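Local coordinates for protein mannan endo-1,6-alpha-mannosidase (Chaetomium thermophilum, PDB 6RY0) that probably cleaves alpha-1,6-mannosidic linkages as a transglycosidase that moves GPI-anchored glycoproteins from the plasma membrane into the fungal cell wall, at residues E170-T175 and A200-L205; L125-Q130 and T164-P169; E38-L43 and V87-L92. All blocks are in the same frame, centred on the assembly; numbering follows the deposited sequence.

Contacts 1 and 2 form one continuous patch, their centres about 7 Å apart, because the loop after helix 155-167 returns to the helix it has just left. H172 NE2 of contact 1 reaches Q166 O of contact 2 at 2.7 Å, and R171 NH1 lies 3.0 Å from Q130 OE1, both probable hydrogen bonds. Contact 3, between helices 33-48 and 76-93, lies on the opposite side of the chain's centre, its own centre about 33 Å from the centre of contact 1 and about 30 Å from that of contact 2. The bound calcium is held by D73 and H385, outside all three contacts; D129, in a segment of contact 2, belongs to a second calcium site, empty in this model.

Contact 1: E170-T175 and A200-L205; sequences ERHDGT and ACFFDL
H172 is where the loop 170-175 touches helix 196-213, and its partner is F202. The imidazole sits beside its own backbone N (chi1 -61°) and projects toward the helix, while the phenyl ring comes from the opposite direction. Carbon meets carbon at the closest point, H172 CE1 to F202 CE2 at 3.9 Å. The two planes are inclined at 44° and the ring centroids are 5.7 Å apart, so the rings meet obliquely. Histidine suits this place because it puts a ring carbon, CE1, against F202 while its NE2 donates a hydrogen bond to Q166 O. F202 in turn stacks on W163 of helix 155-167, and I225 of helix 216-231 touches both rings, so a connecting loop here packs among three helices of the (alpha/alpha)6 barrel characteristic of glycoside hydrolase family 76. Further along, D173 shapes the loop with an Asx turn, D173 OD1 accepting from T175 N at 3.0 Å, met from above the carboxylate plane. T175 OG1 is a second donor to D173 OD1, at 2.7 Å on its syn lone pair. The same carboxylate makes salt bridges to R181 and K194, as fits an acidic residue among basic neighbours. At T175 the backbone oxygen also receives a hydrogen bond from K194.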
loop_
_atom_site.group_PDB
_atom_site.type_symbol
_atom_site.label_atom_id
_atom_site.label_comp_id
_atom_site.label_asym_id
_atom_site.label_seq_id
_atom_site.Cartn_x
_atom_site.Cartn_y
_atom_site.Cartn_z
ATOM N N GLU A 170 0.518 -9.059 22.668
ATOM C CA GLU A 170 1.958 -9.370 22.591
ATOM C C GLU A 170 2.687 -8.536 21.548
ATOM O O GLU A 170 3.935 -8.455 21.571
ATOM C CB GLU A 170 2.203 -10.862 22.330
ATOM C CG GLU A 170 1.991 -11.364 20.897
ATOM C CD GLU A 170 0.546 -11.411 20.413
ATOM O OE1 GLU A 170 -0.411 -11.250 21.215
ATOM O OE2 GLU A 170 0.372 -11.642 19.205
ATOM N N ARG A 171 1.921 -7.887 20.666
ATOM C CA ARG A 171 2.550 -7.024 19.680
ATOM C C ARG A 171 2.725 -5.584 20.182
ATOM O O ARG A 171 3.257 -4.757 19.457
ATOM C CB ARG A 171 1.789 -7.052 18.357
ATOM C CG ARG A 171 1.779 -8.412 17.716
ATOM C CD ARG A 171 1.466 -8.357 16.217
ATOM N NE ARG A 171 1.271 -9.702 15.688
ATOM C CZ ARG A 171 0.793 -10.001 14.490
ATOM N NH1 ARG A 171 0.615 -9.070 13.570
ATOM N NH2 ARG A 171 0.468 -11.253 14.233
ATOM N N HIS A 172 2.293 -5.300 21.414
ATOM C CA HIS A 172 2.374 -3.953 21.991
ATOM C C HIS A 172 2.995 -4.029 23.356
ATOM O O HIS A 172 2.292 -4.070 24.350
ATOM C CB HIS A 172 0.967 -3.337 22.067
ATOM C CG HIS A 172 0.346 -3.211 20.729
ATOM N ND1 HIS A 172 0.518 -2.100 19.945
ATOM C CD2 HIS A 172 -0.336 -4.115 19.982
ATOM C CE1 HIS A 172 -0.060 -2.309 18.776
ATOM N NE2 HIS A 172 -0.577 -3.530 18.767
ATOM N N ASP A 173 4.311 -3.973 23.405
ATOM C CA ASP A 173 5.020 -4.023 24.660
ATOM C C ASP A 173 5.459 -2.617 25.097
ATOM O O ASP A 173 5.092 -1.623 24.476
ATOM C CB ASP A 173 6.156 -5.076 24.613
ATOM C CG ASP A 173 7.356 -4.686 23.768
ATOM O OD1 ASP A 173 7.618 -3.496 23.568
ATOM O OD2 ASP A 173 8.083 -5.614 23.337
ATOM N N GLY A 174 6.191 -2.528 26.204
ATOM C CA GLY A 174 6.508 -1.239 26.782
ATOM C C GLY A 174 7.747 -0.593 26.202
ATOM O O GLY A 174 8.016 0.566 26.523
ATOM N N THR A 175 8.492 -1.284 25.349
ATOM C CA THR A 175 9.660 -0.662 24.780
ATOM C C THR A 175 9.235 0.534 23.926
ATOM O O THR A 175 8.248 0.465 23.215
ATOM C CB THR A 175 10.517 -1.664 23.998
ATOM O OG1 THR A 175 9.821 -2.141 22.839
ATOM C CG2 THR A 175 10.911 -2.842 24.884
ATOM N N ALA A 200 2.220 2.441 10.399
ATOM C CA ALA A 200 1.378 3.115 9.420
ATOM C C ALA A 200 0.341 2.164 8.826
ATOM O O ALA A 200 -0.786 2.572 8.604
ATOM C CB ALA A 200 2.244 3.733 8.336
ATOM N N CYS A 201 0.731 0.926 8.546
ATOM C CA CYS A 201 -0.237 -0.043 8.028
ATOM C C CYS A 201 -1.334 -0.289 9.059
ATOM O O CYS A 201 -2.524 -0.338 8.719
ATOM C CB CYS A 201 0.451 -1.368 7.676
ATOM S SG CYS A 201 1.541 -1.331 6.235
ATOM N N PHE A 202 -0.951 -0.490 10.311
ATOM C CA PHE A 202 -1.939 -0.739 11.361
ATOM C C PHE A 202 -2.855 0.464 11.574
ATOM O O PHE A 202 -4.067 0.329 11.721
ATOM C CB PHE A 202 -1.197 -1.187 12.623
ATOM C CG PHE A 202 -2.076 -1.464 13.813
ATOM C CD1 PHE A 202 -3.129 -2.353 13.756
ATOM C CD2 PHE A 202 -1.822 -0.856 15.020
ATOM C CE1 PHE A 202 -3.902 -2.635 14.866
ATOM C CE2 PHE A 202 -2.605 -1.147 16.130
ATOM C CZ PHE A 202 -3.645 -1.999 16.056
ATOM N N PHE A 203 -2.262 1.672 11.555
ATOM C CA PHE A 203 -3.001 2.913 11.634
ATOM C C PHE A 203 -4.012 3.019 10.497
ATOM O O PHE A 203 -5.184 3.305 10.707
ATOM C CB PHE A 203 -2.012 4.077 11.584
ATOM C CG PHE A 203 -2.658 5.414 11.344
ATOM C CD1 PHE A 203 -3.552 5.949 12.261
ATOM C CD2 PHE A 203 -2.389 6.146 10.203
ATOM C CE1 PHE A 203 -4.180 7.150 12.026
ATOM C CE2 PHE A 203 -2.995 7.368 9.956
ATOM C CZ PHE A 203 -3.896 7.861 10.870
ATOM N N ASP A 204 -3.521 2.846 9.265
ATOM C CA ASP A 204 -4.384 2.992 8.102
ATOM C C ASP A 204 -5.531 1.991 8.136
ATOM O O ASP A 204 -6.674 2.331 7.855
ATOM C CB ASP A 204 -3.514 2.772 6.831
ATOM C CG ASP A 204 -4.257 3.074 5.562
ATOM O OD1 ASP A 204 -4.594 4.283 5.388
ATOM O OD2 ASP A 204 -4.449 2.149 4.735
ATOM N N LEU A 205 -5.243 0.735 8.478
ATOM C CA LEU A 205 -6.304 -0.276 8.601
ATOM C C LEU A 205 -7.313 0.107 9.640
ATOM O O LEU A 205 -8.520 -0.065 9.437
ATOM C CB LEU A 205 -5.750 -1.654 8.980
ATOM C CG LEU A 205 -5.143 -2.392 7.801
ATOM C CD1 LEU A 205 -4.402 -3.625 8.244
ATOM C CD2 LEU A 205 -6.186 -2.780 6.750
#

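Contact 2: L125-Q130 and T164-P169; sequences LGNDDQ and TTQASP
Q166 and Q130 carry most of this contact, two buried glutamines whose side chains slide past each other in opposite directions between helices 155-167 and 127-142. Q166 is extended beyond CG and delivers its NE2 to Q130 OE1 at 3.2 Å, with an N-H...O angle of 157°. The donor stands above the carbonyl plane of Q130 and not on a lone pair, and the two amides are turned 70° against each other. Q166 CG lies 3.6 Å from Q130 OE1, so the methylene chain runs alongside that oxygen.

The other end of the Q130 amide is engaged too. With CG anti to the backbone N (chi1 -176°), the chain stretches straight across to the facing helix, where NE2 donates to T165 OG1 over 2.8 Å. T165 OG1 also hydrogen-bonds to V162 O, so as a hydroxyl it accepts from Q130 and donates within its own helix. Outside the two segments, R171 NH1 donates to Q130 OE1 and Q130 NE2 donates to D115 O, so the amide is gripped at both ends and its rotation should be well fixed. Glutamine suits such a buried position because one group both gives and receives.

N127, in the first turn of its helix, has OD1 3.7 Å from Q166 CG; R171 NH1 reaches that oxygen in a weak hydrogen bond, while ND2 bonds to R181 O. Helix 196-213 flanks the contact, with F202 against Q166 and A198 against N127, and helix 76-93 packs on the same helix 127-142 where W76 and W77 touch D129.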
loop_
_atom_site.group_PDB
_atom_site.type_symbol
_atom_site.label_atom_id
_atom_site.label_comp_id
_atom_site.label_asym_id
_atom_site.label_seq_id
_atom_site.Cartn_x
_atom_site.Cartn_y
_atom_site.Cartn_z
ATOM N N LEU A 125 6.964 -12.505 7.349
ATOM C CA LEU A 125 5.902 -12.034 8.190
ATOM C C LEU A 125 6.415 -10.875 9.060
ATOM O O LEU A 125 6.570 -10.931 10.305
ATOM C CB LEU A 125 5.298 -13.172 9.005
ATOM C CG LEU A 125 4.483 -14.265 8.269
ATOM C CD1 LEU A 125 3.838 -15.229 9.264
ATOM C CD2 LEU A 125 3.415 -13.710 7.343
ATOM N N GLY A 126 6.584 -9.765 8.362
ATOM C CA GLY A 126 6.530 -8.500 9.040
ATOM C C GLY A 126 5.095 -8.042 9.214
ATOM O O GLY A 126 4.184 -8.435 8.469
ATOM N N ASN A 127 4.917 -7.116 10.154
ATOM C CA ASN A 127 3.630 -6.456 10.288
ATOM C C ASN A 127 3.277 -5.659 9.036
ATOM O O ASN A 127 2.101 -5.534 8.667
ATOM C CB ASN A 127 3.613 -5.558 11.516
ATOM C CG ASN A 127 3.380 -6.345 12.773
ATOM O OD1 ASN A 127 2.315 -6.930 12.940
ATOM N ND2 ASN A 127 4.360 -6.339 13.674
ATOM N N ASP A 128 4.276 -5.085 8.374
ATOM C CA ASP A 128 4.038 -4.409 7.100
ATOM C C ASP A 128 3.629 -5.391 5.992
ATOM O O ASP A 128 2.724 -5.108 5.221
ATOM C CB ASP A 128 5.274 -3.587 6.664
ATOM C CG ASP A 128 6.607 -4.362 6.642
ATOM O OD1 ASP A 128 6.749 -5.398 7.312
ATOM O OD2 ASP A 128 7.526 -3.939 5.914
ATOM N N ASP A 129 4.295 -6.536 5.906
ATOM C CA ASP A 129 3.948 -7.494 4.873
ATOM C C ASP A 129 2.502 -7.944 5.029
ATOM O O ASP A 129 1.712 -7.936 4.081
ATOM C CB ASP A 129 4.863 -8.717 4.904
ATOM C CG ASP A 129 6.302 -8.369 4.868
ATOM O OD1 ASP A 129 6.894 -8.193 5.917
ATOM O OD2 ASP A 129 6.865 -8.239 3.796
ATOM N N GLN A 130 2.158 -8.358 6.241
ATOM C CA GLN A 130 0.791 -8.767 6.553
ATOM C C GLN A 130 -0.171 -7.594 6.334
ATOM O O GLN A 130 -1.268 -7.767 5.779
ATOM C CB GLN A 130 0.729 -9.241 8.013
ATOM C CG GLN A 130 -0.622 -9.776 8.396
ATOM C CD GLN A 130 -0.866 -9.847 9.887
ATOM O OE1 GLN A 130 -0.207 -9.148 10.668
ATOM N NE2 GLN A 130 -1.840 -10.654 10.290
ATOM N N THR A 164 -6.954 -7.256 13.847
ATOM C CA THR A 164 -7.083 -7.848 15.164
ATOM C C THR A 164 -5.771 -8.493 15.604
ATOM O O THR A 164 -5.340 -8.327 16.758
ATOM C CB THR A 164 -8.245 -8.848 15.183
ATOM O OG1 THR A 164 -9.477 -8.149 14.992
ATOM C CG2 THR A 164 -8.284 -9.574 16.521
ATOM N N THR A 165 -5.107 -9.230 14.728
ATOM C CA THR A 165 -3.833 -9.818 15.077
ATOM C C THR A 165 -2.798 -8.750 15.363
ATOM O O THR A 165 -1.917 -8.953 16.222
ATOM C CB THR A 165 -3.318 -10.821 14.036
ATOM O OG1 THR A 165 -2.987 -10.156 12.816
ATOM C CG2 THR A 165 -4.276 -11.980 13.817
ATOM N N GLN A 166 -2.869 -7.618 14.683
ATOM C CA GLN A 166 -1.941 -6.511 14.909
ATOM C C GLN A 166 -2.224 -5.765 16.198
ATOM O O GLN A 166 -1.319 -5.157 16.754
ATOM C CB GLN A 166 -1.910 -5.571 13.689
ATOM C CG GLN A 166 -1.246 -6.235 12.523
ATOM C CD GLN A 166 -1.035 -5.392 11.334
ATOM O OE1 GLN A 166 -1.449 -4.252 11.299
ATOM N NE2 GLN A 166 -0.331 -5.937 10.358
ATOM N N ALA A 167 -3.462 -5.830 16.676
ATOM C CA ALA A 167 -3.879 -5.236 17.949
ATOM C C ALA A 167 -3.614 -6.156 19.139
ATOM O O ALA A 167 -3.795 -5.763 20.275
ATOM C CB ALA A 167 -5.357 -4.904 17.898
ATOM N N SER A 168 -3.181 -7.394 18.907
ATOM C CA SER A 168 -3.051 -8.373 19.967
ATOM C C SER A 168 -2.001 -7.910 20.968
ATOM O O SER A 168 -0.989 -7.320 20.596
ATOM C CB SER A 168 -2.709 -9.720 19.339
ATOM O OG SER A 168 -2.801 -10.794 20.260
ATOM N N PRO A 169 -2.220 -8.200 22.257
ATOM C CA PRO A 169 -1.363 -7.573 23.262
ATOM C C PRO A 169 0.127 -7.882 23.155
ATOM O O PRO A 169 0.941 -7.013 23.501
ATOM C CB PRO A 169 -1.975 -8.051 24.582
ATOM C CG PRO A 169 -2.979 -9.057 24.254
ATOM C CD PRO A 169 -3.360 -8.906 22.860
#

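Contact 3: E38-L43 and V87-L92; sequences ESARTL and VDYWHL
Y89 leaves helix 76-93 with CG anti to its backbone N (chi1 170°), which sends the phenol across to A40 and R41 of helix 33-48, and a chi2 of 76° turns the ring so that A40 comes to its edge. There A40 CB lies in the ring plane, 4.0 Å from Y89 CE1. The backbone of the same residue comes near as well, A40 O being 3.6 Å from Y89 CE1. A small methyl group suits this position, because it leaves room for the aromatic ring to come up against the helix backbone; at the closest pair, A40 and Y89, the CA atoms are 8.1 Å apart. Both helices are part of the helical barrel that marks family 76 glycoside hydrolases as (alpha/alpha)6 proteins, and here one large residue bridges the gap between them. Beyond A40 the phenol oxygen slips along the next residue, with Y89 OH 3.3 Å from R41 CA. The aliphatic start of R41 crosses it at a slant, CB 3.6 Å and CG 3.7 Å from Y89 OH, before the chain bends at chi3 and leads its end away from helix 76-93. These are packing contacts; the polar partner of the hydroxyl is D95, whose OD2 shares a hydrogen bond with it. Tyrosine thus combines an apolar ring for the helix interface with a polar end that is satisfied just past its own helix. Helix 389-401 touches both segments, through S400 beside Y89 and through V395 and V399 beside L43.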
loop_
_atom_site.group_PDB
_atom_site.type_symbol
_atom_site.label_atom_id
_atom_site.label_comp_id
_atom_site.label_asym_id
_atom_site.label_seq_id
_atom_site.Cartn_x
_atom_site.Cartn_y
_atom_site.Cartn_z
ATOM N N GLU A 38 -7.625 3.460 -22.359
ATOM C CA GLU A 38 -6.856 2.580 -23.223
ATOM C C GLU A 38 -5.438 2.388 -22.707
ATOM O O GLU A 38 -4.916 1.268 -22.710
ATOM C CB GLU A 38 -6.827 3.112 -24.668
ATOM C CG GLU A 38 -5.938 2.288 -25.608
ATOM C CD GLU A 38 -5.881 2.795 -27.027
ATOM O OE1 GLU A 38 -6.961 3.205 -27.534
ATOM O OE2 GLU A 38 -4.761 2.752 -27.648
ATOM N N SER A 39 -4.781 3.478 -22.315
ATOM C CA SER A 39 -3.437 3.358 -21.765
ATOM C C SER A 39 -3.429 2.463 -20.524
ATOM O O SER A 39 -2.573 1.595 -20.378
ATOM C CB SER A 39 -2.879 4.726 -21.453
ATOM O OG SER A 39 -2.626 5.424 -22.659
ATOM N N ALA A 40 -4.388 2.676 -19.628
ATOM C CA ALA A 40 -4.466 1.847 -18.427
ATOM C C ALA A 40 -4.688 0.382 -18.771
ATOM O O ALA A 40 -4.098 -0.489 -18.131
ATOM C CB ALA A 40 -5.574 2.367 -17.510
ATOM N N ARG A 41 -5.518 0.093 -19.768
ATOM C CA ARG A 41 -5.742 -1.294 -20.125
ATOM C C ARG A 41 -4.469 -1.945 -20.644
ATOM O O ARG A 41 -4.167 -3.097 -20.306
ATOM C CB ARG A 41 -6.875 -1.377 -21.150
ATOM C CG ARG A 41 -7.396 -2.755 -21.337
ATOM C CD ARG A 41 -8.526 -2.837 -22.320
ATOM N NE ARG A 41 -8.039 -3.067 -23.678
ATOM C CZ ARG A 41 -7.543 -4.221 -24.140
ATOM N NH1 ARG A 41 -7.444 -5.318 -23.361
ATOM N NH2 ARG A 41 -7.107 -4.291 -25.400
ATOM N N THR A 42 -3.698 -1.216 -21.437
ATOM C CA THR A 42 -2.445 -1.769 -21.940
ATOM C C THR A 42 -1.416 -1.916 -20.841
ATOM O O THR A 42 -0.693 -2.926 -20.785
ATOM C CB THR A 42 -1.924 -0.882 -23.095
ATOM O OG1 THR A 42 -2.937 -0.739 -24.095
ATOM C CG2 THR A 42 -0.651 -1.435 -23.698
ATOM N N LEU A 43 -1.369 -0.954 -19.928
ATOM C CA LEU A 43 -0.475 -1.056 -18.779
ATOM C C LEU A 43 -0.883 -2.234 -17.887
ATOM O O LEU A 43 -0.017 -2.917 -17.300
ATOM C CB LEU A 43 -0.493 0.246 -17.983
ATOM C CG LEU A 43 0.243 1.400 -18.662
ATOM C CD1 LEU A 43 -0.249 2.722 -18.111
ATOM C CD2 LEU A 43 1.725 1.252 -18.494
ATOM N N VAL A 87 -7.406 -4.426 -7.841
ATOM C CA VAL A 87 -8.700 -4.060 -7.266
ATOM C C VAL A 87 -9.011 -2.596 -7.570
ATOM O O VAL A 87 -10.127 -2.240 -7.976
ATOM C CB VAL A 87 -8.692 -4.345 -5.752
ATOM C CG1 VAL A 87 -9.927 -3.778 -5.070
ATOM C CG2 VAL A 87 -8.598 -5.854 -5.484
ATOM N N ASP A 88 -8.009 -1.734 -7.402
ATOM C CA ASP A 88 -8.158 -0.321 -7.769
ATOM C C ASP A 88 -8.356 -0.149 -9.278
ATOM O O ASP A 88 -9.187 0.653 -9.699
ATOM C CB ASP A 88 -6.986 0.536 -7.281
ATOM C CG ASP A 88 -7.283 1.306 -6.020
ATOM O OD1 ASP A 88 -8.467 1.522 -5.676
ATOM O OD2 ASP A 88 -6.273 1.729 -5.387
ATOM N N TYR A 89 -7.591 -0.876 -10.084
ATOM C CA TYR A 89 -7.721 -0.782 -11.546
ATOM C C TYR A 89 -9.161 -1.008 -11.981
ATOM O O TYR A 89 -9.714 -0.217 -12.763
ATOM C CB TYR A 89 -6.774 -1.768 -12.223
ATOM C CG TYR A 89 -7.017 -1.902 -13.711
ATOM C CD1 TYR A 89 -6.611 -0.933 -14.591
ATOM C CD2 TYR A 89 -7.692 -3.008 -14.222
ATOM C CE1 TYR A 89 -6.892 -1.042 -15.966
ATOM C CE2 TYR A 89 -7.983 -3.119 -15.571
ATOM C CZ TYR A 89 -7.599 -2.114 -16.431
ATOM O OH TYR A 89 -7.888 -2.136 -17.769
ATOM N N TRP A 90 -9.785 -2.081 -11.504
ATOM C CA TRP A 90 -11.165 -2.347 -11.868
ATOM C C TRP A 90 -12.091 -1.240 -11.371
ATOM O O TRP A 90 -13.002 -0.816 -12.082
ATOM C CB TRP A 90 -11.585 -3.720 -11.340
ATOM C CG TRP A 90 -13.065 -3.902 -11.330
ATOM C CD1 TRP A 90 -13.904 -4.166 -12.382
ATOM C CD2 TRP A 90 -13.902 -3.781 -10.178
ATOM N NE1 TRP A 90 -15.202 -4.235 -11.939
ATOM C CE2 TRP A 90 -15.226 -3.991 -10.586
ATOM C CE3 TRP A 90 -13.640 -3.484 -8.838
ATOM C CZ2 TRP A 90 -16.311 -3.928 -9.681
ATOM C CZ3 TRP A 90 -14.692 -3.412 -7.957
ATOM C CH2 TRP A 90 -16.002 -3.649 -8.365
ATOM N N HIS A 91 -11.893 -0.793 -10.135
ATOM C CA HIS A 91 -12.700 0.275 -9.566
ATOM C C HIS A 91 -12.642 1.555 -10.400
ATOM O O HIS A 91 -13.621 2.276 -10.513
ATOM C CB HIS A 91 -12.212 0.500 -8.138
ATOM C CG HIS A 91 -12.768 1.676 -7.420
ATOM N ND1 HIS A 91 -14.076 1.768 -7.032
ATOM C CD2 HIS A 91 -12.153 2.775 -6.925
ATOM C CE1 HIS A 91 -14.251 2.887 -6.340
ATOM N NE2 HIS A 91 -13.093 3.524 -6.261
ATOM N N LEU A 92 -11.450 1.880 -10.896
ATOM C CA LEU A 92 -11.183 3.130 -11.592
ATOM C C LEU A 92 -11.600 3.080 -13.058
ATOM O O LEU A 92 -11.961 4.088 -13.643
ATOM C CB LEU A 92 -9.689 3.449 -11.486
ATOM C CG LEU A 92 -9.286 3.923 -10.085
ATOM C CD1 LEU A 92 -7.808 3.712 -9.838
ATOM C CD2 LEU A 92 -9.665 5.351 -9.847
#